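Local coordinates for uncharacterized protein (PDB 3OT2) that is of unknown function but is probably a nuclease of the PD-(D/E)XK superfamily, related to putative restriction endonucleases, at residues A[105-119]-A[129-142]. Sequence-based numbering, arbitrary orientation. Where two conformers were deposited one is given.
With EDO (1,2-ethanediol), chain K.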
loop_
_atom_site.group_PDB
_atom_site.type_symbol
_atom_site.label_atom_id
_atom_site.label_comp_id
_atom_site.label_asym_id
_atom_site.label_seq_id
_atom_site.Cartn_x
_atom_site.Cartn_y
_atom_site.Cartn_z
ATOM N N ALA A 105 -10.670 -15.985 -8.472
ATOM C CA ALA A 105 -9.968 -15.255 -7.432
ATOM C C ALA A 105 -10.130 -15.973 -6.077
ATOM O O ALA A 105 -11.213 -16.510 -5.824
ATOM C CB ALA A 105 -10.492 -13.827 -7.351
ATOM N N PRO A 106 -9.105 -15.973 -5.183
ATOM C CA PRO A 106 -9.302 -16.599 -3.851
ATOM C C PRO A 106 -10.346 -15.851 -3.031
ATOM O O PRO A 106 -10.595 -14.681 -3.291
ATOM C CB PRO A 106 -7.922 -16.487 -3.176
ATOM C CG PRO A 106 -6.971 -16.030 -4.241
ATOM C CD PRO A 106 -7.778 -15.338 -5.298
ATOM N N ASP A 107 -10.931 -16.487 -2.017
ATOM C CA ASP A 107 -11.836 -15.763 -1.119
ATOM C C ASP A 107 -11.011 -14.874 -0.200
ATOM O O ASP A 107 -11.443 -13.802 0.209
ATOM C CB ASP A 107 -12.674 -16.763 -0.303
ATOM C CG ASP A 107 -13.744 -17.364 -1.163
ATOM O OD1 ASP A 107 -14.771 -16.681 -1.383
ATOM O OD2 ASP A 107 -13.501 -18.460 -1.735
ATOM N N TRP A 108 -9.797 -15.314 0.096
ATOM C CA TRP A 108 -8.878 -14.616 0.977
ATOM C C TRP A 108 -7.453 -14.803 0.448
ATOM O O TRP A 108 -6.995 -15.942 0.293
ATOM C CB TRP A 108 -9.056 -15.156 2.413
ATOM C CG TRP A 108 -8.175 -14.579 3.493
ATOM C CD1 TRP A 108 -7.492 -13.390 3.478
ATOM C CD2 TRP A 108 -8.000 -15.133 4.806
ATOM N NE1 TRP A 108 -6.840 -13.211 4.682
ATOM C CE2 TRP A 108 -7.160 -14.257 5.523
ATOM C CE3 TRP A 108 -8.457 -16.315 5.443
ATOM C CZ2 TRP A 108 -6.765 -14.522 6.847
ATOM C CZ3 TRP A 108 -8.074 -16.564 6.760
ATOM C CH2 TRP A 108 -7.224 -15.690 7.437
ATOM N N THR A 109 -6.786 -13.685 0.105
ATOM C CA THR A 109 -5.417 -13.739 -0.405
ATOM C C THR A 109 -4.467 -13.215 0.668
ATOM O O THR A 109 -4.748 -12.202 1.298
ATOM C CB THR A 109 -5.251 -13.014 -1.770
ATOM O OG1 THR A 109 -3.905 -13.183 -2.212
ATOM C CG2 THR A 109 -5.518 -11.499 -1.705
ATOM N N ILE A 110 -3.352 -13.912 0.881
ATOM C CA ILE A 110 -2.348 -13.478 1.855
ATOM C C ILE A 110 -1.006 -13.385 1.153
ATOM O O ILE A 110 -0.554 -14.353 0.551
ATOM C CB ILE A 110 -2.286 -14.389 3.106
ATOM C CG1 ILE A 110 -3.658 -14.439 3.827
ATOM C CG2 ILE A 110 -1.166 -13.942 4.052
ATOM C CD1 ILE A 110 -3.857 -15.625 4.641
ATOM N N GLU A 111 -0.393 -12.191 1.215
ATOM C CA GLU A 111 0.909 -11.912 0.638
ATOM C C GLU A 111 1.849 -11.536 1.743
ATOM O O GLU A 111 1.492 -10.753 2.622
ATOM C CB GLU A 111 0.829 -10.791 -0.412
ATOM C CG GLU A 111 -0.090 -11.120 -1.583
ATOM C CD GLU A 111 0.469 -12.065 -2.638
ATOM O OE1 GLU A 111 1.486 -12.755 -2.383
ATOM O OE2 GLU A 111 -0.136 -12.132 -3.725
ATOM N N ILE A 112 3.035 -12.104 1.720
ATOM C CA ILE A 112 4.032 -11.811 2.745
ATOM C C ILE A 112 5.240 -11.210 2.062
ATOM O O ILE A 112 5.806 -11.831 1.161
ATOM C CB ILE A 112 4.391 -13.084 3.568
ATOM C CG1 ILE A 112 3.128 -13.723 4.184
ATOM C CG2 ILE A 112 5.420 -12.774 4.660
ATOM C CD1 ILE A 112 3.167 -15.265 4.137
ATOM N N LEU A 113 5.631 -9.999 2.487
ATOM C CA LEU A 113 6.814 -9.344 1.928
ATOM C C LEU A 113 8.092 -10.059 2.309
ATOM O O LEU A 113 8.192 -10.681 3.367
ATOM C CB LEU A 113 6.910 -7.878 2.380
ATOM C CG LEU A 113 5.769 -6.945 1.957
ATOM C CD1 LEU A 113 6.026 -5.562 2.501
ATOM C CD2 LEU A 113 5.608 -6.922 0.422
ATOM N N SER A 114 9.066 -9.972 1.411
ATOM C CA SER A 114 10.422 -10.495 1.588
ATOM C C SER A 114 11.346 -9.439 0.964
ATOM O O SER A 114 10.839 -8.596 0.217
ATOM C CB SER A 114 10.575 -11.899 1.003
ATOM O OG SER A 114 10.206 -11.993 -0.356
ATOM N N PRO A 115 12.646 -9.353 1.334
ATOM C CA PRO A 115 13.493 -8.256 0.815
ATOM C C PRO A 115 13.431 -7.965 -0.699
ATOM O O PRO A 115 13.487 -6.791 -1.073
ATOM C CB PRO A 115 14.905 -8.705 1.190
ATOM C CG PRO A 115 14.723 -9.535 2.411
ATOM C CD PRO A 115 13.398 -10.216 2.273
ATOM N N ASP A 116 13.340 -8.995 -1.568
ATOM C CA ASP A 116 13.376 -8.755 -3.012
ATOM C C ASP A 116 11.986 -8.566 -3.649
ATOM O O ASP A 116 11.894 -8.336 -4.852
ATOM C CB ASP A 116 14.127 -9.911 -3.689
ATOM C CG ASP A 116 15.593 -9.993 -3.275
ATOM O OD1 ASP A 116 16.227 -8.920 -3.099
ATOM O OD2 ASP A 116 16.102 -11.130 -3.120
ATOM N N GLN A 117 10.916 -8.626 -2.845
ATOM C CA GLN A 117 9.551 -8.483 -3.322
ATOM C C GLN A 117 9.226 -7.021 -3.631
ATOM O O GLN A 117 9.704 -6.116 -2.947
ATOM C CB GLN A 117 8.564 -9.060 -2.266
ATOM C CG GLN A 117 7.077 -9.156 -2.681
ATOM C CD GLN A 117 6.816 -9.924 -3.970
ATOM O OE1 GLN A 117 7.285 -9.554 -5.040
ATOM N NE2 GLN A 117 5.943 -10.926 -3.938
ATOM N N SER A 118 8.423 -6.785 -4.675
ATOM C CA SER A 118 7.941 -5.440 -4.992
ATOM C C SER A 118 6.630 -5.243 -4.240
ATOM O O SER A 118 5.643 -5.901 -4.562
ATOM C CB SER A 118 7.750 -5.253 -6.497
ATOM O OG SER A 118 6.972 -4.088 -6.748
ATOM N N GLN A 119 6.623 -4.375 -3.208
ATOM C CA GLN A 119 5.421 -4.061 -2.434
ATOM C C GLN A 119 4.348 -3.410 -3.344
ATOM O O GLN A 119 3.160 -3.648 -3.151
ATOM C CB GLN A 119 5.774 -3.149 -1.258
ATOM C CG GLN A 119 4.588 -2.899 -0.317
ATOM C CD GLN A 119 4.998 -2.355 1.026
ATOM O OE1 GLN A 119 6.176 -2.336 1.374
ATOM N NE2 GLN A 119 4.030 -1.952 1.823
ATOM N N CYS A 129 -7.348 -8.842 -7.089
ATOM C CA CYS A 129 -8.156 -9.906 -6.459
ATOM C C CYS A 129 -9.518 -9.369 -6.019
ATOM O O CYS A 129 -10.551 -9.979 -6.325
ATOM C CB CYS A 129 -7.413 -10.523 -5.279
ATOM S SG CYS A 129 -6.039 -11.577 -5.756
ATOM N N LEU A 130 -9.519 -8.231 -5.300
ATOM C CA LEU A 130 -10.736 -7.589 -4.796
ATOM C C LEU A 130 -11.675 -7.195 -5.931
ATOM O O LEU A 130 -12.892 -7.279 -5.768
ATOM C CB LEU A 130 -10.410 -6.352 -3.945
ATOM C CG LEU A 130 -9.627 -6.579 -2.648
ATOM C CD1 LEU A 130 -9.195 -5.250 -2.059
ATOM C CD2 LEU A 130 -10.438 -7.370 -1.621
ATOM N N LYS A 131 -11.108 -6.809 -7.089
ATOM C CA LYS A 131 -11.872 -6.424 -8.284
ATOM C C LYS A 131 -12.612 -7.647 -8.873
ATOM O O LYS A 131 -13.602 -7.489 -9.592
ATOM C CB LYS A 131 -10.909 -5.798 -9.324
ATOM C CG LYS A 131 -11.566 -5.303 -10.616
ATOM C CD LYS A 131 -10.546 -4.783 -11.618
ATOM C CE LYS A 131 -11.247 -4.246 -12.845
ATOM N NZ LYS A 131 -10.290 -3.613 -13.788
ATOM N N HIS A 132 -12.125 -8.875 -8.572
ATOM C CA HIS A 132 -12.715 -10.082 -9.147
ATOM C C HIS A 132 -13.355 -11.011 -8.113
ATOM O O HIS A 132 -13.522 -12.198 -8.382
ATOM C CB HIS A 132 -11.666 -10.795 -10.013
ATOM C CG HIS A 132 -11.334 -9.972 -11.222
ATOM N ND1 HIS A 132 -12.151 -9.982 -12.351
ATOM C CD2 HIS A 132 -10.358 -9.052 -11.404
ATOM C CE1 HIS A 132 -11.617 -9.110 -13.192
ATOM N NE2 HIS A 132 -10.540 -8.521 -12.671
ATOM N N GLY A 133 -13.768 -10.447 -6.978
ATOM C CA GLY A 133 -14.526 -11.175 -5.965
ATOM C C GLY A 133 -13.873 -11.575 -4.662
ATOM O O GLY A 133 -14.544 -12.156 -3.811
ATOM N N THR A 134 -12.567 -11.320 -4.482
ATOM C CA THR A 134 -11.903 -11.701 -3.229
ATOM C C THR A 134 -12.558 -10.936 -2.069
ATOM O O THR A 134 -12.858 -9.750 -2.195
ATOM C CB THR A 134 -10.402 -11.473 -3.344
ATOM O OG1 THR A 134 -9.907 -12.338 -4.372
ATOM C CG2 THR A 134 -9.645 -11.747 -2.042
ATOM N N GLN A 135 -12.818 -11.641 -0.955
ATOM C CA GLN A 135 -13.443 -11.033 0.215
ATOM C C GLN A 135 -12.436 -10.225 0.993
ATOM O O GLN A 135 -12.793 -9.197 1.549
ATOM C CB GLN A 135 -14.060 -12.094 1.155
ATOM C CG GLN A 135 -14.995 -13.106 0.483
ATOM C CD GLN A 135 -15.543 -14.110 1.479
ATOM O OE1 GLN A 135 -15.736 -13.818 2.677
ATOM N NE2 GLN A 135 -15.862 -15.317 0.992
HETATM N N MSE A 136 -11.202 -10.719 1.112
HETATM C CA MSE A 136 -10.191 -10.027 1.912
HETATM C C MSE A 136 -8.793 -10.285 1.402
HETATM O O MSE A 136 -8.469 -11.387 0.960
HETATM C CB MSE A 136 -10.277 -10.476 3.401
HETATM C CG MSE A 136 -9.275 -9.723 4.311
HETATM SE SE MSE A 136 -9.446 -10.222 6.176
HETATM C CE MSE A 136 -11.062 -9.229 6.622
ATOM N N GLY A 137 -7.959 -9.264 1.527
ATOM C CA GLY A 137 -6.537 -9.357 1.255
ATOM C C GLY A 137 -5.760 -9.007 2.504
ATOM O O GLY A 137 -6.158 -8.115 3.257
ATOM N N TRP A 138 -4.680 -9.751 2.766
ATOM C CA TRP A 138 -3.715 -9.461 3.817
ATOM C C TRP A 138 -2.368 -9.185 3.198
ATOM O O TRP A 138 -1.886 -10.000 2.406
ATOM C CB TRP A 138 -3.531 -10.657 4.787
ATOM C CG TRP A 138 -4.469 -10.771 5.959
ATOM C CD1 TRP A 138 -5.649 -10.119 6.160
ATOM C CD2 TRP A 138 -4.320 -11.684 7.046
ATOM N NE1 TRP A 138 -6.211 -10.516 7.351
ATOM C CE2 TRP A 138 -5.405 -11.473 7.923
ATOM C CE3 TRP A 138 -3.329 -12.624 7.397
ATOM C CZ2 TRP A 138 -5.534 -12.170 9.135
ATOM C CZ3 TRP A 138 -3.452 -13.309 8.597
ATOM C CH2 TRP A 138 -4.547 -13.083 9.451
ATOM N N LEU A 139 -1.748 -8.068 3.567
ATOM C CA LEU A 139 -0.378 -7.773 3.166
ATOM C C LEU A 139 0.424 -7.754 4.457
ATOM O O LEU A 139 0.267 -6.842 5.275
ATOM C CB LEU A 139 -0.225 -6.469 2.346
ATOM C CG LEU A 139 1.230 -6.051 2.027
ATOM C CD1 LEU A 139 2.022 -7.180 1.406
ATOM C CD2 LEU A 139 1.261 -4.845 1.132
ATOM N N ILE A 140 1.204 -8.808 4.678
ATOM C CA ILE A 140 2.024 -8.980 5.884
ATOM C C ILE A 140 3.419 -8.432 5.610
ATOM O O ILE A 140 4.053 -8.810 4.625
ATOM C CB ILE A 140 2.088 -10.476 6.345
ATOM C CG1 ILE A 140 0.684 -11.024 6.680
ATOM C CG2 ILE A 140 3.098 -10.653 7.536
ATOM C CD1 ILE A 140 0.609 -12.549 6.877
ATOM N N ASP A 141 3.883 -7.533 6.477
ATOM C CA ASP A 141 5.218 -6.947 6.381
ATOM C C ASP A 141 6.029 -7.419 7.599
ATOM O O ASP A 141 5.920 -6.804 8.662
ATOM C CB ASP A 141 5.145 -5.410 6.309
ATOM C CG ASP A 141 6.505 -4.737 6.181
ATOM O OD1 ASP A 141 7.529 -5.381 6.505
ATOM O OD2 ASP A 141 6.553 -3.605 5.701
ATOM N N PRO A 142 6.820 -8.507 7.480
ATOM C CA PRO A 142 7.556 -9.022 8.661
ATOM C C PRO A 142 8.475 -7.989 9.295
ATOM O O PRO A 142 8.427 -7.833 10.514
ATOM C CB PRO A 142 8.348 -10.213 8.106
ATOM C CG PRO A 142 7.492 -10.686 6.955
ATOM C CD PRO A 142 7.004 -9.394 6.318
HETATM C C1 EDO K . 0.670 -0.539 0.611
HETATM O O1 EDO K . 1.610 -1.595 0.441
HETATM C C2 EDO K . 0.669 0.348 -0.639
HETATM O O2 EDO K . 1.915 1.037 -0.760
HETATM O O HOH W 1 -13.147 -14.808 -9.586
#
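Trp108 and Trp138 meet on one face of two parallel strands, 108-112 and 136-141, which helix 119-131 links into a beta-alpha-beta crossover at the centre of the sheet, a worked example of how this unit closes in a putative PD-(D/E)XK nuclease. The backbones form a regular parallel ladder: Thr109, Glu111 and Leu113 give their N-H groups to Met136, Trp138 and Ile140, while Trp138 and Ile140 return theirs to Thr109 and Glu111.

The aromatic pair is T-shaped. Trp108 presents its NE1-CZ2 edge to a face of Trp138, with planes at 84° and Trp108 CZ2 3.5 Å from Trp138 CZ2. With CG anti to the backbone N (chi1 179°), the Trp108 ring leans across toward strand 136-141. Selenomethionine Met136 adds an oblique Met-aromatic contact, its SE 4.7 Å from the centroid of the Trp108 five-membered ring. Were Trp138 exchanged for alanine, the Trp108 edge is likely to lose the aromatic face it meets, and Pro167 O its indole N-H donor.

Apolar packing continues along this face, where Ile140 CD1 lies 3.6 Å from Ile110 CG2 and also touches Ile112 CG1. Ile53 and His42 of helix 40-57 pack on Ile110 and Ile112, respectively. On the opposite face, that of Thr109 and Glu111, Leu139 packs on Val122 and Ile126 of the crossover helix; Leu113, just beyond the strand end, touches Leu139 in one of its two deposited conformers.

Backbone and side-chain bonds together fasten the N-terminal ends of the strands. Asp107 O accepts from both Gln135 N and Met136 N, and Thr134 OG1 donates to Pro106 O at 2.7 Å. Asp107 OD2 binds Arg89; its OD1 takes Gln135 NE2 at 2.9 Å on the anti side, the donor 33° out of the carboxylate plane.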